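Mitogen activated protein kinase, putative (Leishmania donovani, PDB 4QNY) probably acts as a mitogen-activated protein kinase, transferring the terminal phosphate of ATP to serine or threonine side chains of protein substrates. Local coordinates at residues I107-L112 with L157-C162; V146-I151 with L164-F169; I151-I156 with G213-E218. One frame throughout, in Å; residues are numbered along the deposited sequence.

Contact 1 of 3, residues I107-L112 with L157-C162; sequences IMETDL and LVNTNC. With ANP (phosphoaminophosphonic acid-adenylate ester), chain D.
The carboxamide of Asn-159 lies between two residues of the hinge side. Over one face sits the methyl of Met-108, CE being 3.4 Å from Asn-159 ND2; on the opposite side, offset toward the rim, lies the carboxylate of Glu-109, its plane 24° from that of the amide. End-on to the oxygen comes a backbone N-H: Glu-109 N is 2.8 Å from Asn-159 OD1, and the C=O...N angle of 169° makes this bond nearly axial. The methionine reaches the amide because its chain bends at chi2 and chi3, with CG beside the backbone N (chi1 -65°). A second flat group, the adenine of the bound nucleotide, has Leu-157 CD1 over one face, 3.6 Å from ANP C5, while Ile-107 CD1 approaches ANP N1 obliquely from the other side and Met-108 N donates to ANP N1 at 3.1 Å. Thr-110 and Val-158 form an antiparallel hydrogen-bonded pair, with Val-158 N 2.8 Å from Thr-110 O. Glu-109 OE1 also takes a weak bond from Thr-160 N. Asp-111 stands at the N-cap of the following helix, facing the ribose. A backbone donor on adenine N1 and an aliphatic floor are characteristic of the protein kinase hinge and adenine pocket.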
loop_
_atom_site.group_PDB
_atom_site.type_symbol
_atom_site.label_atom_id
_atom_site.label_comp_id
_atom_site.label_asym_id
_atom_site.label_seq_id
_atom_site.Cartn_x
_atom_site.Cartn_y
_atom_site.Cartn_z
ATOM N N ILE A 107 13.200 -1.675 -10.492
ATOM C CA ILE A 107 12.323 -0.791 -11.248
ATOM C C ILE A 107 11.099 -1.537 -11.785
ATOM O O ILE A 107 11.193 -2.683 -12.228
ATOM C CB ILE A 107 13.086 -0.110 -12.418
ATOM C CG1 ILE A 107 12.210 0.943 -13.101
ATOM C CG2 ILE A 107 13.593 -1.141 -13.418
ATOM C CD1 ILE A 107 11.844 2.102 -12.205
ATOM N N MET A 108 9.945 -0.884 -11.708
ATOM C CA MET A 108 8.727 -1.397 -12.318
ATOM C C MET A 108 8.209 -0.367 -13.316
ATOM O O MET A 108 8.494 0.824 -13.191
ATOM C CB MET A 108 7.672 -1.715 -11.256
ATOM C CG MET A 108 8.062 -2.851 -10.318
ATOM S SD MET A 108 8.091 -4.465 -11.127
ATOM C CE MET A 108 6.338 -4.746 -11.378
ATOM N N GLU A 109 7.455 -0.828 -14.308
ATOM C CA GLU A 109 7.032 0.031 -15.411
ATOM C C GLU A 109 6.081 1.145 -14.968
ATOM O O GLU A 109 6.234 2.294 -15.382
ATOM C CB GLU A 109 6.383 -0.813 -16.510
ATOM C CG GLU A 109 7.347 -1.787 -17.175
ATOM C CD GLU A 109 6.684 -2.654 -18.227
ATOM O OE1 GLU A 109 5.574 -2.300 -18.679
ATOM O OE2 GLU A 109 7.272 -3.689 -18.603
ATOM N N THR A 110 5.110 0.806 -14.126
ATOM C CA THR A 110 4.126 1.778 -13.656
ATOM C C THR A 110 3.390 1.245 -12.429
ATOM O O THR A 110 3.808 0.250 -11.839
ATOM C CB THR A 110 3.103 2.124 -14.759
ATOM O OG1 THR A 110 2.156 3.076 -14.259
ATOM C CG2 THR A 110 2.367 0.874 -15.221
ATOM N N ASP A 111 2.305 1.903 -12.034
ATOM C CA ASP A 111 1.466 1.356 -10.972
ATOM C C ASP A 111 -0.015 1.415 -11.353
ATOM O O ASP A 111 -0.377 1.964 -12.396
ATOM C CB ASP A 111 1.724 2.078 -9.641
ATOM C CG ASP A 111 1.389 3.556 -9.689
ATOM O OD1 ASP A 111 0.248 3.905 -10.043
ATOM O OD2 ASP A 111 2.265 4.384 -9.372
ATOM N N LEU A 112 -0.864 0.858 -10.497
ATOM C CA LEU A 112 -2.276 0.666 -10.827
ATOM C C LEU A 112 -3.115 1.949 -10.883
ATOM O O LEU A 112 -4.085 2.005 -11.631
ATOM C CB LEU A 112 -2.913 -0.308 -9.830
ATOM C CG LEU A 112 -2.716 -1.800 -10.112
ATOM C CD1 LEU A 112 -3.572 -2.640 -9.177
ATOM C CD2 LEU A 112 -3.033 -2.117 -11.567
ATOM N N LEU A 157 2.707 -1.799 -7.819
ATOM C CA LEU A 157 3.509 -1.641 -9.032
ATOM C C LEU A 157 3.314 -2.792 -10.021
ATOM O O LEU A 157 3.300 -3.959 -9.633
ATOM C CB LEU A 157 4.989 -1.516 -8.669
ATOM C CG LEU A 157 5.366 -0.347 -7.755
ATOM C CD1 LEU A 157 6.824 -0.441 -7.332
ATOM C CD2 LEU A 157 5.089 0.982 -8.439
ATOM N N VAL A 158 3.174 -2.455 -11.302
ATOM C CA VAL A 158 2.901 -3.459 -12.330
ATOM C C VAL A 158 3.696 -3.240 -13.618
ATOM O O VAL A 158 4.144 -2.130 -13.906
ATOM C CB VAL A 158 1.399 -3.495 -12.695
ATOM C CG1 VAL A 158 0.576 -4.065 -11.547
ATOM C CG2 VAL A 158 0.910 -2.107 -13.079
ATOM N N ASN A 159 3.863 -4.316 -14.383
ATOM C CA ASN A 159 4.489 -4.253 -15.699
ATOM C C ASN A 159 3.494 -4.612 -16.797
ATOM O O ASN A 159 2.332 -4.911 -16.518
ATOM C CB ASN A 159 5.697 -5.191 -15.774
ATOM C CG ASN A 159 6.820 -4.776 -14.847
ATOM O OD1 ASN A 159 6.971 -3.598 -14.525
ATOM N ND2 ASN A 159 7.620 -5.743 -14.416
ATOM N N THR A 160 3.954 -4.589 -18.045
ATOM C CA THR A 160 3.123 -4.988 -19.176
ATOM C C THR A 160 2.963 -6.507 -19.174
ATOM O O THR A 160 2.045 -7.054 -19.788
ATOM C CB THR A 160 3.722 -4.516 -20.517
ATOM O OG1 THR A 160 4.139 -3.152 -20.402
ATOM C CG2 THR A 160 2.698 -4.631 -21.639
ATOM N N ASN A 161 3.859 -7.183 -18.461
ATOM C CA ASN A 161 3.763 -8.622 -18.252
ATOM C C ASN A 161 2.697 -8.963 -17.216
ATOM O O ASN A 161 2.481 -10.133 -16.897
ATOM C CB ASN A 161 5.112 -9.190 -17.809
ATOM C CG ASN A 161 6.236 -8.847 -18.767
ATOM O OD1 ASN A 161 6.669 -7.697 -18.847
ATOM N ND2 ASN A 161 6.719 -9.848 -19.495
ATOM N N CYS A 162 2.052 -7.922 -16.690
ATOM C CA CYS A 162 1.065 -8.026 -15.614
ATOM C C CYS A 162 1.676 -8.561 -14.320
ATOM O O CYS A 162 0.955 -8.972 -13.411
ATOM C CB CYS A 162 -0.120 -8.899 -16.039
ATOM S SG CYS A 162 -1.301 -8.070 -17.127
HETATM P PG ANP D . 6.372 7.105 1.693
HETATM O O1G ANP D . 7.473 7.906 1.073
HETATM O O2G ANP D . 6.956 5.726 2.189
HETATM O O3G ANP D . 5.794 7.889 2.940
HETATM P PB ANP D . 5.411 7.430 -0.954
HETATM O O1B ANP D . 5.857 8.853 -0.873
HETATM O O2B ANP D . 4.089 7.370 -1.773
HETATM N N3B ANP D . 5.119 6.816 0.585
HETATM P PA ANP D . 6.190 5.391 -2.661
HETATM O O1A ANP D . 4.761 5.003 -2.616
HETATM O O2A ANP D . 7.134 4.244 -2.288
HETATM O O3A ANP D . 6.524 6.585 -1.654
HETATM O "O5'" ANP D . 6.503 5.930 -4.118
HETATM C "C5'" ANP D . 5.671 6.917 -4.763
HETATM C "C4'" ANP D . 5.455 6.513 -6.201
HETATM O "O4'" ANP D . 6.724 6.241 -6.830
HETATM C "C3'" ANP D . 4.643 5.244 -6.412
HETATM O "O3'" ANP D . 3.247 5.517 -6.372
HETATM C "C2'" ANP D . 5.099 4.797 -7.802
HETATM O "O2'" ANP D . 4.373 5.459 -8.832
HETATM C "C1'" ANP D . 6.569 5.234 -7.816
HETATM N N9 ANP D . 7.505 4.155 -7.524
HETATM C C8 ANP D . 7.942 3.750 -6.293
HETATM N N7 ANP D . 8.787 2.743 -6.323
HETATM C C5 ANP D . 8.907 2.471 -7.677
HETATM C C6 ANP D . 9.662 1.507 -8.383
HETATM N N6 ANP D . 10.460 0.613 -7.797
HETATM N N1 ANP D . 9.561 1.500 -9.731
HETATM C C2 ANP D . 8.761 2.393 -10.323
HETATM N N3 ANP D . 8.007 3.343 -9.763
HETATM C C4 ANP D . 8.128 3.326 -8.431
#

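Contact 2 of 3, residues V146-I151 with L164-F169. With MG (magnesium ion), chain C; ANP (phosphoaminophosphonic acid-adenylate ester), chain D.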
loop_
_atom_site.group_PDB
_atom_site.type_symbol
_atom_site.label_atom_id
_atom_site.label_comp_id
_atom_site.label_asym_id
_atom_site.label_seq_id
_atom_site.Cartn_x
_atom_site.Cartn_y
_atom_site.Cartn_z
ATOM N N VAL A 146 3.212 -8.603 9.936
ATOM C CA VAL A 146 3.173 -7.208 9.519
ATOM C C VAL A 146 1.892 -6.871 8.758
ATOM O O VAL A 146 1.442 -7.638 7.907
ATOM C CB VAL A 146 4.390 -6.858 8.634
ATOM C CG1 VAL A 146 4.404 -5.372 8.307
ATOM C CG2 VAL A 146 5.684 -7.265 9.323
ATOM N N ILE A 147 1.310 -5.721 9.080
ATOM C CA ILE A 147 0.159 -5.200 8.354
ATOM C C ILE A 147 0.599 -4.016 7.499
ATOM O O ILE A 147 1.282 -3.117 7.987
ATOM C CB ILE A 147 -0.967 -4.767 9.312
ATOM C CG1 ILE A 147 -1.460 -5.965 10.127
ATOM C CG2 ILE A 147 -2.117 -4.134 8.542
ATOM C CD1 ILE A 147 -2.461 -5.603 11.202
ATOM N N HIS A 148 0.214 -4.018 6.227
ATOM C CA HIS A 148 0.660 -2.984 5.296
ATOM C C HIS A 148 0.058 -1.617 5.615
ATOM O O HIS A 148 0.767 -0.608 5.586
ATOM C CB HIS A 148 0.320 -3.377 3.858
ATOM C CG HIS A 148 0.993 -2.523 2.830
ATOM N ND1 HIS A 148 0.461 -1.333 2.384
ATOM C CD2 HIS A 148 2.163 -2.684 2.166
ATOM C CE1 HIS A 148 1.269 -0.800 1.486
ATOM N NE2 HIS A 148 2.311 -1.599 1.336
ATOM N N ARG A 149 -1.249 -1.594 5.882
ATOM C CA ARG A 149 -1.968 -0.399 6.341
ATOM C C ARG A 149 -2.136 0.664 5.238
ATOM O O ARG A 149 -2.956 1.575 5.361
ATOM C CB ARG A 149 -1.259 0.181 7.583
ATOM C CG ARG A 149 -1.700 1.563 8.054
ATOM C CD ARG A 149 -3.170 1.617 8.438
ATOM N NE ARG A 149 -3.711 2.952 8.205
ATOM C CZ ARG A 149 -3.930 3.851 9.157
ATOM N NH1 ARG A 149 -4.418 5.042 8.840
ATOM N NH2 ARG A 149 -3.666 3.562 10.425
ATOM N N ASP A 150 -1.404 0.531 4.137
ATOM C CA ASP A 150 -1.515 1.509 3.058
ATOM C C ASP A 150 -1.694 0.857 1.685
ATOM O O ASP A 150 -0.983 1.188 0.736
ATOM C CB ASP A 150 -0.286 2.424 3.047
ATOM C CG ASP A 150 -0.557 3.758 2.373
ATOM O OD1 ASP A 150 -1.737 4.160 2.293
ATOM O OD2 ASP A 150 0.412 4.409 1.926
ATOM N N ILE A 151 -2.651 -0.062 1.581
ATOM C CA ILE A 151 -2.935 -0.726 0.311
ATOM C C ILE A 151 -3.795 0.157 -0.591
ATOM O O ILE A 151 -5.005 0.277 -0.398
ATOM C CB ILE A 151 -3.635 -2.083 0.524
ATOM C CG1 ILE A 151 -2.702 -3.049 1.256
ATOM C CG2 ILE A 151 -4.053 -2.690 -0.810
ATOM C CD1 ILE A 151 -1.472 -3.426 0.459
ATOM N N LEU A 164 3.237 -8.168 -10.716
ATOM C CA LEU A 164 2.812 -7.222 -9.691
ATOM C C LEU A 164 3.765 -7.202 -8.500
ATOM O O LEU A 164 4.276 -8.242 -8.089
ATOM C CB LEU A 164 1.391 -7.563 -9.231
ATOM C CG LEU A 164 0.642 -6.577 -8.335
ATOM C CD1 LEU A 164 -0.833 -6.582 -8.696
ATOM C CD2 LEU A 164 0.826 -6.920 -6.864
ATOM N N LYS A 165 3.998 -6.010 -7.953
ATOM C CA LYS A 165 4.843 -5.850 -6.771
ATOM C C LYS A 165 4.297 -4.780 -5.828
ATOM O O LYS A 165 4.068 -3.640 -6.233
ATOM C CB LYS A 165 6.280 -5.499 -7.174
ATOM C CG LYS A 165 7.044 -6.638 -7.831
ATOM C CD LYS A 165 8.494 -6.264 -8.083
ATOM C CE LYS A 165 9.231 -7.379 -8.807
ATOM N NZ LYS A 165 10.649 -7.015 -9.085
ATOM N N ILE A 166 4.094 -5.153 -4.567
ATOM C CA ILE A 166 3.604 -4.221 -3.554
ATOM C C ILE A 166 4.744 -3.369 -2.997
ATOM O O ILE A 166 5.808 -3.889 -2.665
ATOM C CB ILE A 166 2.908 -4.968 -2.394
ATOM C CG1 ILE A 166 1.615 -5.628 -2.882
ATOM C CG2 ILE A 166 2.608 -4.022 -1.239
ATOM C CD1 ILE A 166 0.788 -6.245 -1.775
ATOM N N CYS A 167 4.519 -2.061 -2.900
ATOM C CA CYS A 167 5.530 -1.151 -2.370
ATOM C C CYS A 167 4.979 -0.272 -1.249
ATOM O O CYS A 167 3.838 -0.444 -0.816
ATOM C CB CYS A 167 6.093 -0.269 -3.489
ATOM S SG CYS A 167 4.934 0.960 -4.139
ATOM N N ASP A 168 5.814 0.657 -0.788
ATOM C CA ASP A 168 5.452 1.650 0.226
ATOM C C ASP A 168 5.065 1.020 1.566
ATOM O O ASP A 168 3.885 0.921 1.902
ATOM C CB ASP A 168 4.310 2.538 -0.283
ATOM C CG ASP A 168 4.186 3.839 0.494
ATOM O OD1 ASP A 168 4.716 3.921 1.621
ATOM O OD2 ASP A 168 3.554 4.782 -0.026
ATOM N N PHE A 169 6.072 0.612 2.332
ATOM C CA PHE A 169 5.853 0.104 3.681
ATOM C C PHE A 169 6.053 1.214 4.709
ATOM O O PHE A 169 6.539 0.969 5.813
ATOM C CB PHE A 169 6.794 -1.065 3.978
ATOM C CG PHE A 169 6.529 -2.286 3.143
ATOM C CD1 PHE A 169 5.628 -3.249 3.567
ATOM C CD2 PHE A 169 7.180 -2.471 1.935
ATOM C CE1 PHE A 169 5.381 -4.374 2.802
ATOM C CE2 PHE A 169 6.937 -3.594 1.165
ATOM C CZ PHE A 169 6.037 -4.546 1.600
HETATM MG MG MG C . 2.929 5.401 -1.978
HETATM P PG ANP D . 6.372 7.105 1.693
HETATM O O1G ANP D . 7.473 7.906 1.073
HETATM O O2G ANP D . 6.956 5.726 2.189
HETATM O O3G ANP D . 5.794 7.889 2.940
HETATM P PB ANP D . 5.411 7.430 -0.954
HETATM O O1B ANP D . 5.857 8.853 -0.873
HETATM O O2B ANP D . 4.089 7.370 -1.773
HETATM N N3B ANP D . 5.119 6.816 0.585
HETATM P PA ANP D . 6.190 5.391 -2.661
HETATM O O1A ANP D . 4.761 5.003 -2.616
HETATM O O2A ANP D . 7.134 4.244 -2.288
HETATM O O3A ANP D . 6.524 6.585 -1.654
HETATM O "O5'" ANP D . 6.503 5.930 -4.118
HETATM C "C5'" ANP D . 5.671 6.917 -4.763
HETATM C "C4'" ANP D . 5.455 6.513 -6.201
HETATM O "O4'" ANP D . 6.724 6.241 -6.830
HETATM C "C3'" ANP D . 4.643 5.244 -6.412
HETATM O "O3'" ANP D . 3.247 5.517 -6.372
HETATM C "C2'" ANP D . 5.099 4.797 -7.802
HETATM O "O2'" ANP D . 4.373 5.459 -8.832
HETATM C "C1'" ANP D . 6.569 5.234 -7.816
HETATM N N9 ANP D . 7.505 4.155 -7.524
HETATM C C8 ANP D . 7.942 3.750 -6.293
HETATM N N7 ANP D . 8.787 2.743 -6.323
HETATM C C5 ANP D . 8.907 2.471 -7.677
HETATM C C6 ANP D . 9.662 1.507 -8.383
HETATM N N6 ANP D . 10.460 0.613 -7.797
HETATM N N1 ANP D . 9.561 1.500 -9.731
HETATM C C2 ANP D . 8.761 2.393 -10.323
HETATM N N3 ANP D . 8.007 3.343 -9.763
HETATM C C4 ANP D . 8.128 3.326 -8.431
HETATM O O HOH W 1 2.803 1.065 4.579
HETATM O O HOH W 2 2.343 6.131 -3.807
HETATM O O HOH W 3 1.283 6.155 -1.167
#
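His-148 turns the edge of its imidazole onto the face of Phe-169 in a T-shaped pair, with ring centroids 5.1 Å apart and planes at 63°. These are the histidine of the HRD sequence in the catalytic loop and the phenylalanine of the DFG sequence, two positions that belong to the regulatory spine of protein kinases. CG of His-148 is anti to the backbone N (chi1 -168°), which swings the ring across to the second segment. His-148 NE2 donates to Cys-167 O over 2.9 Å; the oxygen lies in the ring plane, whereas the nitrogen stands 35° out of the carbonyl plane. His-148 ND1 accepts from Asp-150 N at 3.2 Å, so both ring nitrogens are used, consistent with a neutral imidazole carrying its proton on NE2. One face of the ring is covered by Ile-151 CD1, which also packs 4.2 Å from Ile-166 CD1. Toward the opposite face lies a water that donates to both His-148 O and Asp-168 O, tying the two backbones together. Asp-208 of helix 206-219 accepts from the backbone N-H groups of His-148 and Arg-149. The DFG aspartate reaches the nucleotide site: Asp-168 OD2 binds the magnesium ion at 2.1 Å.

Contact 3 of 3, residues I151-I156 with G213-E218; sequences ITPANI and GCILGE. With MG (magnesium ion), chain C; ANP (phosphoaminophosphonic acid-adenylate ester), chain D.
Ile-215 carries this contact, projecting from helix 206-219 toward the loop 151-156. Its CB points at the loop, and CG1 leaves it anti to the carbonyl carbon (chi1 -67°). Ile-215 CG1 runs alongside the ring of Pro-153, 3.9 Å from Pro-153 CD and nearly as close to Pro-153 CG, the two side chains running antiparallel past one another. The extended second torsion (chi2 172°) then carries CD1 deeper, where the methyl tip enters a cluster of three partners. Ile-215 CD1 lies 3.8 Å from Ile-151 CG2, and about as close to Ile-156 CG1 and to the carbonyl carbon of Thr-152. Ile-151 lies roughly perpendicular to Ile-215 and offers its CG2 branch to that tip. No hydrogen bond joins the segments; the fit is entirely apolar apart from Glu-218, whose OE2 passes Pro-153 CG and is hydrogen-bonded to Tyr-191 OH. Pro-153 opens a short 3-10 turn, with Ile-151 before it and Ile-156 after it, supported by Asn-155 N bonding to Thr-152 O and Ile-156 N to Pro-153 O. On its far side the same turn serves the ligand: Ala-154 O accepts from ANP O3' at 2.8 Å, and Asn-155 OD1 binds the magnesium ion at 2.1 Å. Asn-155 ND2, meanwhile, donates to Asp-150 O, a second-shell bond that would fix the rotation of the amide. A catalytic loop with metal-binding asparagine, backed by the buried helix 206-219 that corresponds to the F helix, is characteristic of the C-terminal lobe of protein kinases.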
loop_
_atom_site.group_PDB
_atom_site.type_symbol
_atom_site.label_atom_id
_atom_site.label_comp_id
_atom_site.label_asym_id
_atom_site.label_seq_id
_atom_site.Cartn_x
_atom_site.Cartn_y
_atom_site.Cartn_z
ATOM N N ILE A 151 -2.651 -0.062 1.581
ATOM C CA ILE A 151 -2.935 -0.726 0.311
ATOM C C ILE A 151 -3.795 0.157 -0.591
ATOM O O ILE A 151 -5.005 0.277 -0.398
ATOM C CB ILE A 151 -3.635 -2.083 0.524
ATOM C CG1 ILE A 151 -2.702 -3.049 1.256
ATOM C CG2 ILE A 151 -4.053 -2.690 -0.810
ATOM C CD1 ILE A 151 -1.472 -3.426 0.459
ATOM N N THR A 152 -3.146 0.785 -1.567
ATOM C CA THR A 152 -3.809 1.653 -2.537
ATOM C C THR A 152 -3.233 1.365 -3.923
ATOM O O THR A 152 -2.121 0.846 -4.027
ATOM C CB THR A 152 -3.623 3.155 -2.197
ATOM O OG1 THR A 152 -2.234 3.500 -2.277
ATOM C CG2 THR A 152 -4.148 3.471 -0.803
ATOM N N PRO A 153 -3.985 1.690 -4.991
ATOM C CA PRO A 153 -3.502 1.480 -6.363
ATOM C C PRO A 153 -2.123 2.082 -6.626
ATOM O O PRO A 153 -1.332 1.494 -7.365
ATOM C CB PRO A 153 -4.564 2.182 -7.212
ATOM C CG PRO A 153 -5.806 2.062 -6.412
ATOM C CD PRO A 153 -5.381 2.165 -4.972
ATOM N N ALA A 154 -1.842 3.235 -6.026
ATOM C CA ALA A 154 -0.560 3.907 -6.214
ATOM C C ALA A 154 0.586 3.117 -5.590
ATOM O O ALA A 154 1.735 3.237 -6.014
ATOM C CB ALA A 154 -0.609 5.315 -5.634
ATOM N N ASN A 155 0.268 2.309 -4.582
ATOM C CA ASN A 155 1.273 1.495 -3.908
ATOM C C ASN A 155 1.350 0.080 -4.479
ATOM O O ASN A 155 1.922 -0.818 -3.863
ATOM C CB ASN A 155 0.993 1.443 -2.405
ATOM C CG ASN A 155 1.158 2.796 -1.737
ATOM O OD1 ASN A 155 1.803 3.691 -2.281
ATOM N ND2 ASN A 155 0.581 2.949 -0.548
ATOM N N ILE A 156 0.772 -0.106 -5.662
ATOM C CA ILE A 156 0.808 -1.394 -6.348
ATOM C C ILE A 156 1.495 -1.262 -7.705
ATOM O O ILE A 156 0.929 -0.696 -8.634
ATOM C CB ILE A 156 -0.608 -1.963 -6.559
ATOM C CG1 ILE A 156 -1.360 -2.063 -5.229
ATOM C CG2 ILE A 156 -0.534 -3.317 -7.237
ATOM C CD1 ILE A 156 -0.797 -3.095 -4.278
ATOM N N GLY A 213 -10.149 -5.086 -2.105
ATOM C CA GLY A 213 -11.520 -5.007 -2.574
ATOM C C GLY A 213 -11.791 -3.705 -3.302
ATOM O O GLY A 213 -12.424 -3.694 -4.356
ATOM N N CYS A 214 -11.306 -2.603 -2.737
ATOM C CA CYS A 214 -11.430 -1.299 -3.377
ATOM C C CYS A 214 -10.720 -1.297 -4.724
ATOM O O CYS A 214 -11.230 -0.764 -5.709
ATOM C CB CYS A 214 -10.855 -0.201 -2.482
ATOM S SG CYS A 214 -11.683 -0.010 -0.891
ATOM N N ILE A 215 -9.537 -1.900 -4.755
ATOM C CA ILE A 215 -8.758 -2.014 -5.981
ATOM C C ILE A 215 -9.472 -2.912 -6.991
ATOM O O ILE A 215 -9.515 -2.608 -8.184
ATOM C CB ILE A 215 -7.346 -2.561 -5.695
ATOM C CG1 ILE A 215 -6.539 -1.539 -4.890
ATOM C CG2 ILE A 215 -6.619 -2.893 -6.988
ATOM C CD1 ILE A 215 -5.208 -2.059 -4.396
ATOM N N LEU A 216 -10.040 -4.013 -6.505
ATOM C CA LEU A 216 -10.808 -4.917 -7.356
ATOM C C LEU A 216 -12.018 -4.204 -7.954
ATOM O O LEU A 216 -12.361 -4.415 -9.117
ATOM C CB LEU A 216 -11.257 -6.149 -6.567
ATOM C CG LEU A 216 -12.192 -7.128 -7.283
ATOM C CD1 LEU A 216 -11.563 -7.637 -8.569
ATOM C CD2 LEU A 216 -12.560 -8.290 -6.372
ATOM N N GLY A 217 -12.652 -3.353 -7.153
ATOM C CA GLY A 217 -13.809 -2.600 -7.600
ATOM C C GLY A 217 -13.482 -1.656 -8.741
ATOM O O GLY A 217 -14.310 -1.416 -9.620
ATOM N N GLU A 218 -12.265 -1.124 -8.729
ATOM C CA GLU A 218 -11.827 -0.203 -9.769
ATOM C C GLU A 218 -11.340 -0.947 -11.010
ATOM O O GLU A 218 -11.565 -0.503 -12.135
ATOM C CB GLU A 218 -10.726 0.717 -9.241
ATOM C CG GLU A 218 -11.183 1.651 -8.136
ATOM C CD GLU A 218 -10.081 2.574 -7.659
ATOM O OE1 GLU A 218 -9.366 3.138 -8.513
ATOM O OE2 GLU A 218 -9.930 2.733 -6.431
HETATM MG MG MG C . 2.929 5.401 -1.978
HETATM P PG ANP D . 6.372 7.105 1.693
HETATM O O1G ANP D . 7.473 7.906 1.073
HETATM O O2G ANP D . 6.956 5.726 2.189
HETATM O O3G ANP D . 5.794 7.889 2.940
HETATM P PB ANP D . 5.411 7.430 -0.954
HETATM O O1B ANP D . 5.857 8.853 -0.873
HETATM O O2B ANP D . 4.089 7.370 -1.773
HETATM N N3B ANP D . 5.119 6.816 0.585
HETATM P PA ANP D . 6.190 5.391 -2.661
HETATM O O1A ANP D . 4.761 5.003 -2.616
HETATM O O2A ANP D . 7.134 4.244 -2.288
HETATM O O3A ANP D . 6.524 6.585 -1.654
HETATM O "O5'" ANP D . 6.503 5.930 -4.118
HETATM C "C5'" ANP D . 5.671 6.917 -4.763
HETATM C "C4'" ANP D . 5.455 6.513 -6.201
HETATM O "O4'" ANP D . 6.724 6.241 -6.830
HETATM C "C3'" ANP D . 4.643 5.244 -6.412
HETATM O "O3'" ANP D . 3.247 5.517 -6.372
HETATM C "C2'" ANP D . 5.099 4.797 -7.802
HETATM O "O2'" ANP D . 4.373 5.459 -8.832
HETATM C "C1'" ANP D . 6.569 5.234 -7.816
HETATM N N9 ANP D . 7.505 4.155 -7.524
HETATM C C8 ANP D . 7.942 3.750 -6.293
HETATM N N7 ANP D . 8.787 2.743 -6.323
HETATM C C5 ANP D . 8.907 2.471 -7.677
HETATM C C6 ANP D . 9.662 1.507 -8.383
HETATM N N6 ANP D . 10.460 0.613 -7.797
HETATM N N1 ANP D . 9.561 1.500 -9.731
HETATM C C2 ANP D . 8.761 2.393 -10.323
HETATM N N3 ANP D . 8.007 3.343 -9.763
HETATM C C4 ANP D . 8.128 3.326 -8.431
HETATM O O HOH W 3 1.283 6.155 -1.167
HETATM O O HOH W 2 2.343 6.131 -3.807
#

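Contacts 2 and 3 are buried, with centres about 4 and 8 Å from the centre of the chain, whereas contact 1 lies about 15 Å from it and is only partly buried. Their chemistry follows: contact 1 combines strand pairing and polar side chains with apolar packing of Met-108, Leu-157 and Val-158, contact 2 mixes aromatic, polar and metal-bound groups, and contact 3 is aliphatic. Contacts 1 and 2 meet in one sheet, where strand 156-158 neighbours strand 164-166 and Leu-157 O lies 2.7 Å from Lys-165 N. Contacts 2 and 3 share Ile-151 and supply one magnesium ligand each. All three touch the nucleotide, at adenine and ribose, phosphates, and ribose with metal respectively.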